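Local coordinates for protein glycosyl hydrolase 25 (PDB 4FF5) that probably hydrolyses glycosidic bonds in peptidoglycan, as other family 25 glycosyl hydrolases do, and participates in host-cell invasion as a pneumococcal virulence factor, at residues S147-W152 with K261-P266; Y68-Q73 with E110-R114; R81-G85 with Y121-A125; L50-I54 with K255-F259. All blocks are in the same frame, centred on the assembly; numbering follows the deposited sequence.

Contact 1: S147-W152 with K261-P266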
# COMPACT_ATOMS: atom_id res chain seq x y z
N SER A 147 -11.46 -6.88 5.68
CA SER A 147 -10.54 -8.03 5.72
C SER A 147 -9.42 -7.86 4.69
O SER A 147 -9.22 -8.73 3.83
CB SER A 147 -11.28 -9.35 5.44
OG SER A 147 -12.23 -9.60 6.46
N PRO A 148 -8.68 -6.73 4.78
CA PRO A 148 -7.62 -6.52 3.79
C PRO A 148 -6.52 -7.58 3.89
O PRO A 148 -6.29 -8.14 4.97
CB PRO A 148 -7.10 -5.12 4.13
CG PRO A 148 -7.40 -4.94 5.57
CD PRO A 148 -8.68 -5.67 5.81
N SER A 149 -5.87 -7.86 2.77
CA SER A 149 -4.83 -8.89 2.73
C SER A 149 -3.54 -8.51 3.46
O SER A 149 -2.73 -9.37 3.77
CB SER A 149 -4.52 -9.26 1.28
OG SER A 149 -3.77 -8.22 0.65
N TYR A 150 -3.35 -7.21 3.71
CA TYR A 150 -2.13 -6.70 4.32
C TYR A 150 -2.38 -5.27 4.77
O TYR A 150 -3.20 -4.57 4.19
CB TYR A 150 -0.98 -6.73 3.31
CG TYR A 150 0.28 -7.43 3.80
CD1 TYR A 150 0.49 -8.78 3.52
CD2 TYR A 150 1.25 -6.74 4.54
CE1 TYR A 150 1.64 -9.43 3.97
CE2 TYR A 150 2.40 -7.38 4.98
CZ TYR A 150 2.59 -8.72 4.69
OH TYR A 150 3.73 -9.38 5.13
N TYR A 151 -1.67 -4.84 5.80
CA TYR A 151 -1.70 -3.44 6.21
C TYR A 151 -0.31 -2.86 5.99
O TYR A 151 0.67 -3.43 6.44
CB TYR A 151 -2.02 -3.35 7.69
CG TYR A 151 -3.41 -3.80 8.05
CD1 TYR A 151 -3.70 -5.16 8.27
CD2 TYR A 151 -4.42 -2.86 8.23
CE1 TYR A 151 -5.00 -5.55 8.63
CE2 TYR A 151 -5.71 -3.25 8.58
CZ TYR A 151 -5.99 -4.59 8.79
OH TYR A 151 -7.30 -4.93 9.14
N TRP A 152 -0.23 -1.73 5.30
CA TRP A 152 1.06 -1.10 4.98
C TRP A 152 1.22 0.27 5.59
O TRP A 152 0.29 1.10 5.54
CB TRP A 152 1.22 -0.98 3.46
CG TRP A 152 1.38 -2.30 2.74
CD1 TRP A 152 0.39 -3.06 2.12
CD2 TRP A 152 2.62 -3.05 2.55
NE1 TRP A 152 0.92 -4.19 1.55
CE2 TRP A 152 2.26 -4.25 1.78
CE3 TRP A 152 3.96 -2.86 2.92
CZ2 TRP A 152 3.20 -5.20 1.40
CZ3 TRP A 152 4.89 -3.84 2.55
CH2 TRP A 152 4.53 -4.97 1.79
N LYS A 261 1.84 -14.50 -0.14
CA LYS A 261 2.14 -13.82 1.11
C LYS A 261 1.41 -12.47 1.23
O LYS A 261 0.81 -12.16 2.27
CB LYS A 261 3.64 -13.60 1.20
CG LYS A 261 4.05 -12.85 2.44
CD LYS A 261 5.55 -12.78 2.57
CE LYS A 261 5.95 -11.68 3.52
NZ LYS A 261 7.44 -11.50 3.53
N LEU A 262 1.48 -11.67 0.17
CA LEU A 262 1.03 -10.27 0.24
C LEU A 262 -0.46 -10.10 -0.02
O LEU A 262 -1.06 -9.13 0.45
CB LEU A 262 1.83 -9.39 -0.73
CG LEU A 262 3.36 -9.34 -0.50
CD1 LEU A 262 4.00 -8.28 -1.38
CD2 LEU A 262 3.71 -9.07 0.95
N PHE A 263 -1.02 -11.02 -0.80
CA PHE A 263 -2.39 -10.85 -1.27
C PHE A 263 -3.37 -11.96 -0.94
O PHE A 263 -4.58 -11.75 -0.96
CB PHE A 263 -2.38 -10.56 -2.76
CG PHE A 263 -1.92 -9.17 -3.05
CD1 PHE A 263 -2.77 -8.08 -2.83
CD2 PHE A 263 -0.62 -8.93 -3.47
CE1 PHE A 263 -2.34 -6.79 -3.06
CE2 PHE A 263 -0.18 -7.63 -3.69
CZ PHE A 263 -1.04 -6.56 -3.49
N LEU A 264 -2.87 -13.14 -0.63
CA LEU A 264 -3.75 -14.30 -0.49
C LEU A 264 -3.73 -14.92 0.91
O LEU A 264 -4.15 -16.07 1.10
CB LEU A 264 -3.45 -15.32 -1.59
CG LEU A 264 -3.62 -14.92 -3.07
CD1 LEU A 264 -3.26 -16.08 -4.00
CD2 LEU A 264 -5.00 -14.38 -3.41
N LYS A 265 -3.25 -14.17 1.91
CA LYS A 265 -3.23 -14.65 3.30
C LYS A 265 -3.73 -13.63 4.35
O LYS A 265 -2.97 -13.25 5.24
CB LYS A 265 -1.82 -15.13 3.71
CG LYS A 265 -1.14 -16.10 2.75
CD LYS A 265 -0.24 -17.13 3.42
CE LYS A 265 0.13 -16.82 4.87
NZ LYS A 265 0.94 -17.92 5.46
N PRO A 266 -5.00 -13.18 4.25
CA PRO A 266 -5.48 -12.26 5.29
C PRO A 266 -5.80 -13.01 6.59
O PRO A 266 -5.19 -12.73 7.63
CB PRO A 266 -6.75 -11.69 4.69
CG PRO A 266 -7.26 -12.78 3.80
CD PRO A 266 -6.06 -13.51 3.28
O HOH W 1 -2.04 -11.74 2.32
O HOH W 2 -0.18 -6.31 -0.06

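Contact 2: Y68-Q73 with E110-R114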
# COMPACT_ATOMS: atom_id res chain seq x y z
N TYR A 68 -14.10 -0.22 -13.28
CA TYR A 68 -13.57 -1.31 -12.43
C TYR A 68 -13.58 -2.66 -13.14
O TYR A 68 -12.65 -3.45 -12.96
CB TYR A 68 -14.27 -1.40 -11.08
CG TYR A 68 -13.93 -0.27 -10.12
CD1 TYR A 68 -12.75 -0.28 -9.36
CD2 TYR A 68 -14.81 0.82 -9.97
CE1 TYR A 68 -12.46 0.75 -8.46
CE2 TYR A 68 -14.53 1.85 -9.09
CZ TYR A 68 -13.35 1.82 -8.34
OH TYR A 68 -13.10 2.86 -7.47
N ASP A 69 -14.62 -2.91 -13.95
CA ASP A 69 -14.65 -4.11 -14.81
C ASP A 69 -13.37 -4.26 -15.62
O ASP A 69 -12.75 -5.33 -15.61
CB ASP A 69 -15.88 -4.09 -15.75
CG ASP A 69 -17.19 -4.29 -15.02
OD1 ASP A 69 -17.18 -4.79 -13.88
OD2 ASP A 69 -18.26 -3.96 -15.59
N ALA A 70 -12.98 -3.20 -16.31
CA ALA A 70 -11.77 -3.24 -17.14
C ALA A 70 -10.51 -3.33 -16.28
O ALA A 70 -9.58 -4.11 -16.57
CB ALA A 70 -11.71 -2.02 -18.06
N LEU A 71 -10.46 -2.53 -15.22
CA LEU A 71 -9.24 -2.44 -14.41
C LEU A 71 -8.91 -3.77 -13.74
O LEU A 71 -7.74 -4.18 -13.72
CB LEU A 71 -9.35 -1.28 -13.41
CG LEU A 71 -8.05 -0.75 -12.77
CD1 LEU A 71 -7.33 0.26 -13.65
CD2 LEU A 71 -8.32 -0.14 -11.41
N SER A 72 -9.92 -4.45 -13.20
CA SER A 72 -9.72 -5.69 -12.42
C SER A 72 -9.13 -6.85 -13.23
O SER A 72 -8.44 -7.72 -12.66
CB SER A 72 -11.03 -6.13 -11.76
OG SER A 72 -11.97 -6.56 -12.73
N GLN A 73 -9.41 -6.87 -14.53
CA GLN A 73 -8.85 -7.91 -15.40
C GLN A 73 -7.45 -7.54 -15.93
O GLN A 73 -6.77 -8.40 -16.52
CB GLN A 73 -9.81 -8.31 -16.54
CG GLN A 73 -11.21 -8.76 -16.11
CD GLN A 73 -11.23 -9.82 -15.00
OE1 GLN A 73 -10.66 -10.90 -15.14
NE2 GLN A 73 -11.91 -9.50 -13.90
N GLU A 110 -15.36 -2.24 -4.77
CA GLU A 110 -15.47 -2.50 -6.21
C GLU A 110 -14.46 -3.53 -6.72
O GLU A 110 -14.73 -4.32 -7.63
CB GLU A 110 -15.39 -1.20 -7.02
CG GLU A 110 -16.54 -0.21 -6.76
CD GLU A 110 -17.83 -0.48 -7.54
OE1 GLU A 110 -18.05 -1.58 -8.07
OE2 GLU A 110 -18.64 0.46 -7.61
N LEU A 111 -13.28 -3.55 -6.10
CA LEU A 111 -12.25 -4.48 -6.50
C LEU A 111 -12.48 -5.84 -5.88
O LEU A 111 -12.30 -6.88 -6.55
CB LEU A 111 -10.88 -3.90 -6.09
CG LEU A 111 -9.91 -3.25 -7.10
CD1 LEU A 111 -10.41 -2.92 -8.50
CD2 LEU A 111 -9.14 -2.08 -6.48
N GLN A 112 -12.89 -5.87 -4.62
CA GLN A 112 -13.14 -7.15 -3.95
C GLN A 112 -14.28 -7.91 -4.61
O GLN A 112 -14.23 -9.14 -4.72
CB GLN A 112 -13.43 -6.95 -2.46
CG GLN A 112 -12.16 -6.66 -1.68
CD GLN A 112 -12.38 -6.61 -0.19
OE1 GLN A 112 -13.47 -6.29 0.29
NE2 GLN A 112 -11.34 -6.93 0.56
N LYS A 113 -15.31 -7.19 -5.04
CA LYS A 113 -16.47 -7.82 -5.69
C LYS A 113 -16.06 -8.44 -7.02
O LYS A 113 -16.72 -9.35 -7.50
CB LYS A 113 -17.61 -6.82 -5.88
CG LYS A 113 -17.41 -5.81 -7.00
N ARG A 114 -14.93 -7.99 -7.57
CA ARG A 114 -14.41 -8.54 -8.82
C ARG A 114 -13.24 -9.51 -8.57
O ARG A 114 -12.45 -9.81 -9.47
CB ARG A 114 -14.05 -7.41 -9.79
CG ARG A 114 -15.27 -6.61 -10.24
CD ARG A 114 -14.89 -5.29 -10.90
NE ARG A 114 -16.04 -4.59 -11.48
CZ ARG A 114 -16.87 -3.81 -10.80
NH1 ARG A 114 -16.70 -3.62 -9.49
NH2 ARG A 114 -17.88 -3.21 -11.41

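Contact 3: R81-G85 with Y121-A125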
# COMPACT_ATOMS: atom_id res chain seq x y z
N ARG A 81 -5.37 3.33 -0.25
CA ARG A 81 -5.11 4.24 0.86
C ARG A 81 -6.36 4.41 1.71
O ARG A 81 -7.42 4.70 1.18
CB ARG A 81 -4.68 5.61 0.38
CG ARG A 81 -4.11 6.45 1.51
CD ARG A 81 -3.69 7.83 1.04
NE ARG A 81 -4.83 8.72 0.79
CZ ARG A 81 -4.73 10.03 0.56
NH1 ARG A 81 -3.54 10.61 0.57
NH2 ARG A 81 -5.82 10.77 0.32
N VAL A 82 -6.21 4.23 3.02
CA VAL A 82 -7.34 4.42 3.97
C VAL A 82 -7.14 5.67 4.84
O VAL A 82 -8.09 6.40 5.17
CB VAL A 82 -7.55 3.12 4.79
CG1 VAL A 82 -8.62 3.27 5.88
CG2 VAL A 82 -7.95 1.99 3.85
N HIS A 83 -5.89 5.95 5.20
CA HIS A 83 -5.60 7.08 6.06
C HIS A 83 -4.42 7.87 5.56
O HIS A 83 -3.41 7.30 5.12
CB HIS A 83 -5.33 6.56 7.47
CG HIS A 83 -5.39 7.61 8.55
ND1 HIS A 83 -4.30 8.19 9.05
CD2 HIS A 83 -6.48 8.17 9.21
CE1 HIS A 83 -4.65 9.07 10.00
NE2 HIS A 83 -5.98 9.07 10.09
N SER A 84 -4.52 9.19 5.61
CA SER A 84 -3.29 9.99 5.70
C SER A 84 -3.17 10.77 7.01
O SER A 84 -4.11 11.44 7.46
CB SER A 84 -3.15 10.95 4.54
OG SER A 84 -2.09 11.83 4.86
N GLY A 85 -1.99 10.73 7.60
CA GLY A 85 -1.77 11.46 8.82
C GLY A 85 -1.49 12.92 8.52
O GLY A 85 -1.02 13.65 9.40
N TYR A 121 -3.19 0.81 2.90
CA TYR A 121 -2.06 1.56 3.46
C TYR A 121 -2.45 2.86 4.16
O TYR A 121 -3.52 3.42 3.90
CB TYR A 121 -0.96 1.82 2.39
CG TYR A 121 -1.16 2.98 1.40
CD1 TYR A 121 -0.66 4.26 1.69
CD2 TYR A 121 -1.75 2.77 0.15
CE1 TYR A 121 -0.81 5.31 0.79
CE2 TYR A 121 -1.87 3.80 -0.78
CZ TYR A 121 -1.41 5.06 -0.44
OH TYR A 121 -1.53 6.06 -1.35
N ALA A 122 -1.58 3.33 5.03
CA ALA A 122 -1.75 4.62 5.71
C ALA A 122 -0.48 5.43 5.58
O ALA A 122 0.60 4.90 5.79
CB ALA A 122 -2.07 4.38 7.18
N TYR A 123 -0.63 6.72 5.28
CA TYR A 123 0.51 7.64 5.23
C TYR A 123 0.82 8.02 6.67
O TYR A 123 -0.02 8.62 7.35
CB TYR A 123 0.12 8.87 4.39
CG TYR A 123 1.19 9.91 4.16
CD1 TYR A 123 2.12 9.74 3.13
CD2 TYR A 123 1.23 11.10 4.89
CE1 TYR A 123 3.09 10.69 2.86
CE2 TYR A 123 2.22 12.06 4.65
CZ TYR A 123 3.14 11.84 3.62
OH TYR A 123 4.14 12.74 3.30
N VAL A 124 2.00 7.63 7.15
CA VAL A 124 2.37 7.73 8.57
C VAL A 124 2.94 9.13 8.79
O VAL A 124 3.96 9.48 8.22
CB VAL A 124 3.39 6.64 8.97
CG1 VAL A 124 3.89 6.84 10.39
CG2 VAL A 124 2.77 5.26 8.82
N ALA A 125 2.26 9.94 9.60
CA ALA A 125 2.68 11.32 9.76
C ALA A 125 2.42 11.91 11.16
O ALA A 125 2.43 13.12 11.32
CB ALA A 125 2.05 12.18 8.68
O HOH W 3 -1.76 7.66 9.27

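Contact 4: L50-I54 with K255-F259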
# COMPACT_ATOMS: atom_id res chain seq x y z
N LEU A 50 -1.19 -13.38 -12.48
CA LEU A 50 0.04 -13.12 -11.72
C LEU A 50 1.03 -12.19 -12.43
O LEU A 50 1.75 -11.45 -11.77
CB LEU A 50 0.71 -14.46 -11.35
CG LEU A 50 1.99 -14.46 -10.52
CD1 LEU A 50 1.71 -13.94 -9.13
CD2 LEU A 50 2.55 -15.88 -10.46
N ASP A 51 1.08 -12.19 -13.76
CA ASP A 51 2.01 -11.30 -14.46
C ASP A 51 1.44 -9.91 -14.79
O ASP A 51 2.11 -9.08 -15.40
CB ASP A 51 2.63 -11.99 -15.66
CG ASP A 51 3.53 -13.15 -15.26
OD1 ASP A 51 4.11 -13.13 -14.14
OD2 ASP A 51 3.65 -14.10 -16.06
N LYS A 52 0.21 -9.66 -14.37
CA LYS A 52 -0.37 -8.33 -14.46
C LYS A 52 0.13 -7.53 -13.25
O LYS A 52 0.43 -8.10 -12.20
CB LYS A 52 -1.89 -8.42 -14.51
CG LYS A 52 -2.42 -8.76 -15.90
CD LYS A 52 -3.70 -9.59 -15.84
CE LYS A 52 -4.28 -9.88 -17.22
NZ LYS A 52 -3.24 -10.11 -18.26
N PRO A 53 0.23 -6.20 -13.39
CA PRO A 53 0.88 -5.41 -12.34
C PRO A 53 0.01 -5.25 -11.09
O PRO A 53 -1.21 -5.45 -11.14
CB PRO A 53 1.08 -4.05 -13.01
CG PRO A 53 -0.01 -3.96 -14.01
CD PRO A 53 -0.20 -5.36 -14.53
N ILE A 54 0.66 -4.90 -9.98
CA ILE A 54 -0.03 -4.52 -8.74
C ILE A 54 -0.10 -2.99 -8.70
O ILE A 54 0.92 -2.30 -8.87
CB ILE A 54 0.71 -5.05 -7.50
CG1 ILE A 54 0.69 -6.60 -7.49
CG2 ILE A 54 0.15 -4.44 -6.21
CD1 ILE A 54 1.86 -7.19 -6.71
N LYS A 255 7.97 -15.44 -7.29
CA LYS A 255 6.84 -14.55 -7.55
C LYS A 255 5.51 -15.06 -6.99
O LYS A 255 4.79 -14.32 -6.28
CB LYS A 255 6.72 -14.23 -9.04
CG LYS A 255 5.68 -13.16 -9.29
CD LYS A 255 5.75 -12.64 -10.71
CE LYS A 255 4.91 -11.38 -10.82
NZ LYS A 255 4.72 -10.98 -12.23
N GLU A 256 5.17 -16.31 -7.30
CA GLU A 256 3.94 -16.90 -6.81
C GLU A 256 3.86 -16.96 -5.28
O GLU A 256 2.82 -16.60 -4.71
CB GLU A 256 3.74 -18.29 -7.41
CG GLU A 256 2.32 -18.81 -7.28
CD GLU A 256 2.18 -20.23 -7.76
OE1 GLU A 256 1.43 -21.00 -7.13
OE2 GLU A 256 2.83 -20.57 -8.77
N GLU A 257 4.93 -17.38 -4.61
CA GLU A 257 4.94 -17.44 -3.12
C GLU A 257 4.80 -16.08 -2.46
O GLU A 257 4.11 -15.94 -1.45
CB GLU A 257 6.21 -18.11 -2.59
CG GLU A 257 6.17 -19.63 -2.63
CD GLU A 257 7.51 -20.26 -2.24
OE1 GLU A 257 8.41 -19.50 -1.79
OE2 GLU A 257 7.64 -21.49 -2.38
N THR A 258 5.47 -15.08 -3.03
CA THR A 258 5.44 -13.72 -2.50
C THR A 258 4.10 -13.04 -2.74
O THR A 258 3.60 -12.32 -1.89
CB THR A 258 6.62 -12.89 -3.05
OG1 THR A 258 7.85 -13.57 -2.75
CG2 THR A 258 6.67 -11.50 -2.38
N PHE A 259 3.51 -13.27 -3.91
CA PHE A 259 2.17 -12.79 -4.15
C PHE A 259 1.18 -13.39 -3.14
O PHE A 259 0.33 -12.68 -2.60
CB PHE A 259 1.71 -13.10 -5.59
CG PHE A 259 0.40 -12.47 -5.93
CD1 PHE A 259 0.34 -11.19 -6.46
CD2 PHE A 259 -0.79 -13.13 -5.65
CE1 PHE A 259 -0.88 -10.58 -6.72
CE2 PHE A 259 -2.01 -12.55 -5.92
CZ PHE A 259 -2.06 -11.27 -6.45
O HOH W 4 3.27 -8.58 -12.23

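Contact 1: S147-W152 with K261-P266
Lys261 meets Tyr150 with both backbone and side chain. Its carbonyl O lies in the ring plane, 3.3 Å from Tyr150 CE1, while the extended side chain runs past the phenol before NZ reaches a salt bridge with Asp227; Tyr150 OH bonds to Thr202. Leu262 comes next and brings CD2 over a face of the Tyr150 ring, 4.1 Å from the centroid, in a CH-pi contact. The same methyl lies 3.9 Å from Trp152 CZ2. Leu262 O is gripped twice: Ser149 OG, set between its backbone N and carbonyl carbon (chi1 74°), donates at 2.9 Å, in the carbonyl plane on a lone pair, and a water carries a second bond from Trp152 NE1. At Phe263 the ring atom CD1 lies 3.6 Å from Ser149 OG. Beyond the helix, the backbone N of Lys265 donates to a water that donates to Ser149 O and Lys261 O, tying the turn to the opposing loop. Pro266, the last residue, sets CB 3.6 Å from Pro148 O. In this TIM fold the end of helix 255-263 packs against the loop entering strand 151-155, with Leu262 also touching Ser203 of strand 203-207 and Phe263 stacked on Phe259 one turn back.

Contact 2: Y68-Q73 with E110-R114
Tyr68 and Glu110 make the tight centre of a helix-to-helix contact, in which helix 68-73 packs beside the end of helix 104-112 in the TIM-barrel fold. Glu110 CB stands 3.4 Å from the centroid of the Tyr68 ring and only 7° off its normal, a nearly centred CH-pi contact. In Glu110, chi1 (-64°) keeps CG over the ring, and the bend at chi2 turns the carboxylate to within 12° of parallel to it. Leu111 closes an edge of the same ring, its CD1 3.6 Å from Tyr68 CD1, and the phenol OH is bonded to His107. Tyr68 CB also lies over one face of the Arg114 guanidinium, 3.6 Å from Arg114 CZ.

Toward solvent the chemistry turns ionic. Asp69 points its CB away from residues 110-114, yet its carboxylate comes back to Arg114 and is joined to Glu110 through it in a salt-bridge network. Arg114 NE donates to Asp69 OD1 at 2.7 Å, in the guanidinium plane, whereas the bond from NH2 to that oxygen is weak. The exposed Gln73 barely takes part. Ser72, by contrast, is buried and sets its OG 3.7 Å from Arg114 CD, against the aliphatic part of the chain. Two acceptors of Glu110 fix the rotation of the guanidinium from its other end: Arg114 NH1 donates to Glu110 O at 2.8 Å and to Glu110 OE1 at 2.8 Å, the latter met on its anti side, somewhat out of the carboxylate plane.

Contact 3: R81-G85 with Y121-A125
Arg81 lays its aliphatic stem over one face of the Tyr121 ring, with CB 3.4 Å from Tyr121 CZ and offset toward the rim. Tyr121 can lie there because its CG sits between the backbone N and the carbonyl carbon (chi1 81°), which turns the ring back over the neighbouring strand. The Arg81 chain then bends at chi3 and leaves the ring, and its guanidinium forms a salt bridge with Asp101. On the sheet face of Arg81 and Tyr121, Ser84 OG rests 3.4 Å from Tyr123 CD2. His83 and Ala122 lie on the opposite face of the sheet, their CB atoms 3.9 Å apart, under helix 129-143.

These are adjacent parallel strands of the TIM barrel, and their pairing carries a beta bulge: Arg81 is opposite Tyr121, but His83 faces Ala122, with Val82 as the extra residue. The bonds on both sides of the bulge remain good. Val82 N reaches Tyr121 O at 2.9 Å and is almost straight (175°), and Tyr123 N meets His83 O at 2.8 Å. In TIM-barrel enzymes the active site lies at the C-terminal strand ends, so the position of Tyr123, beside Asp154 and Glu156, is consistent with a place at the catalytic cleft. Tyr123 O receives both Gly85 N, at 2.9 Å, and a water that is itself 2.6 Å from His83 ND1.

Contact 4: L50-I54 with K255-F259
Leu50 and Lys255 both carry CG opposite the backbone nitrogen (chi1 -178° and -172°), and this sends the two side chains past each other in opposite directions. The leucine reaches the helix while the lysine, extended throughout, carries its ammonium back over the loop. There Lys255 NZ finds three oxygens. It donates to Leu50 O at 3.0 Å, tilted from the carbonyl plane, and to Asp51 OD1 at 2.9 Å in a salt bridge that uses the anti lone pair of the carboxylate. The third is a water, 2.8 Å from NZ, which passes a bond on to Lys52 O. One charged group therefore gathers two backbone carbonyls, one directly and one through water.

The contact brings together the two ends of the TIM-barrel fold. Residues 50-54 lead from helix 39-48 into the first barrel strand, 54-57, and helix 255-263 follows the last, 244-249, which pairs with the first.

Closer to the helix backbone the packing becomes apolar. Leu50 CD1 lies 3.6 Å from Phe259 CB and also touches the lysine stem, while Leu50 CD2 reaches over to Glu256 CA at 4.0 Å. Phe259 turns its ring inward. Ile54 approaches that ring at its edge, near the plane, and the contact is a looser one, with Ile54 CD1 4.3 Å from Phe259 CD1.

Overall arrangement
Contact 3 belongs to the barrel wall itself and is held mainly by backbone bonds between strands, whereas contact 1 packs a helix end onto a wall strand and the loop before it, and contacts 2 and 4 join helices and a loop outside the wall. Contacts 1 and 4 share helix 255-263: its start closes on the loop before the first strand, partly through a lysine-aspartate salt bridge near the surface, and its end is more deeply buried, with hydroxyl, carbonyl and water bonds. Trp152 in contact 1 pairs with Ala122 of contact 3. Contact 2, centred about 17 Å from the chain centre, combines ring packing with an ionic network; it touches contact 4 near Gln73 and Lys52.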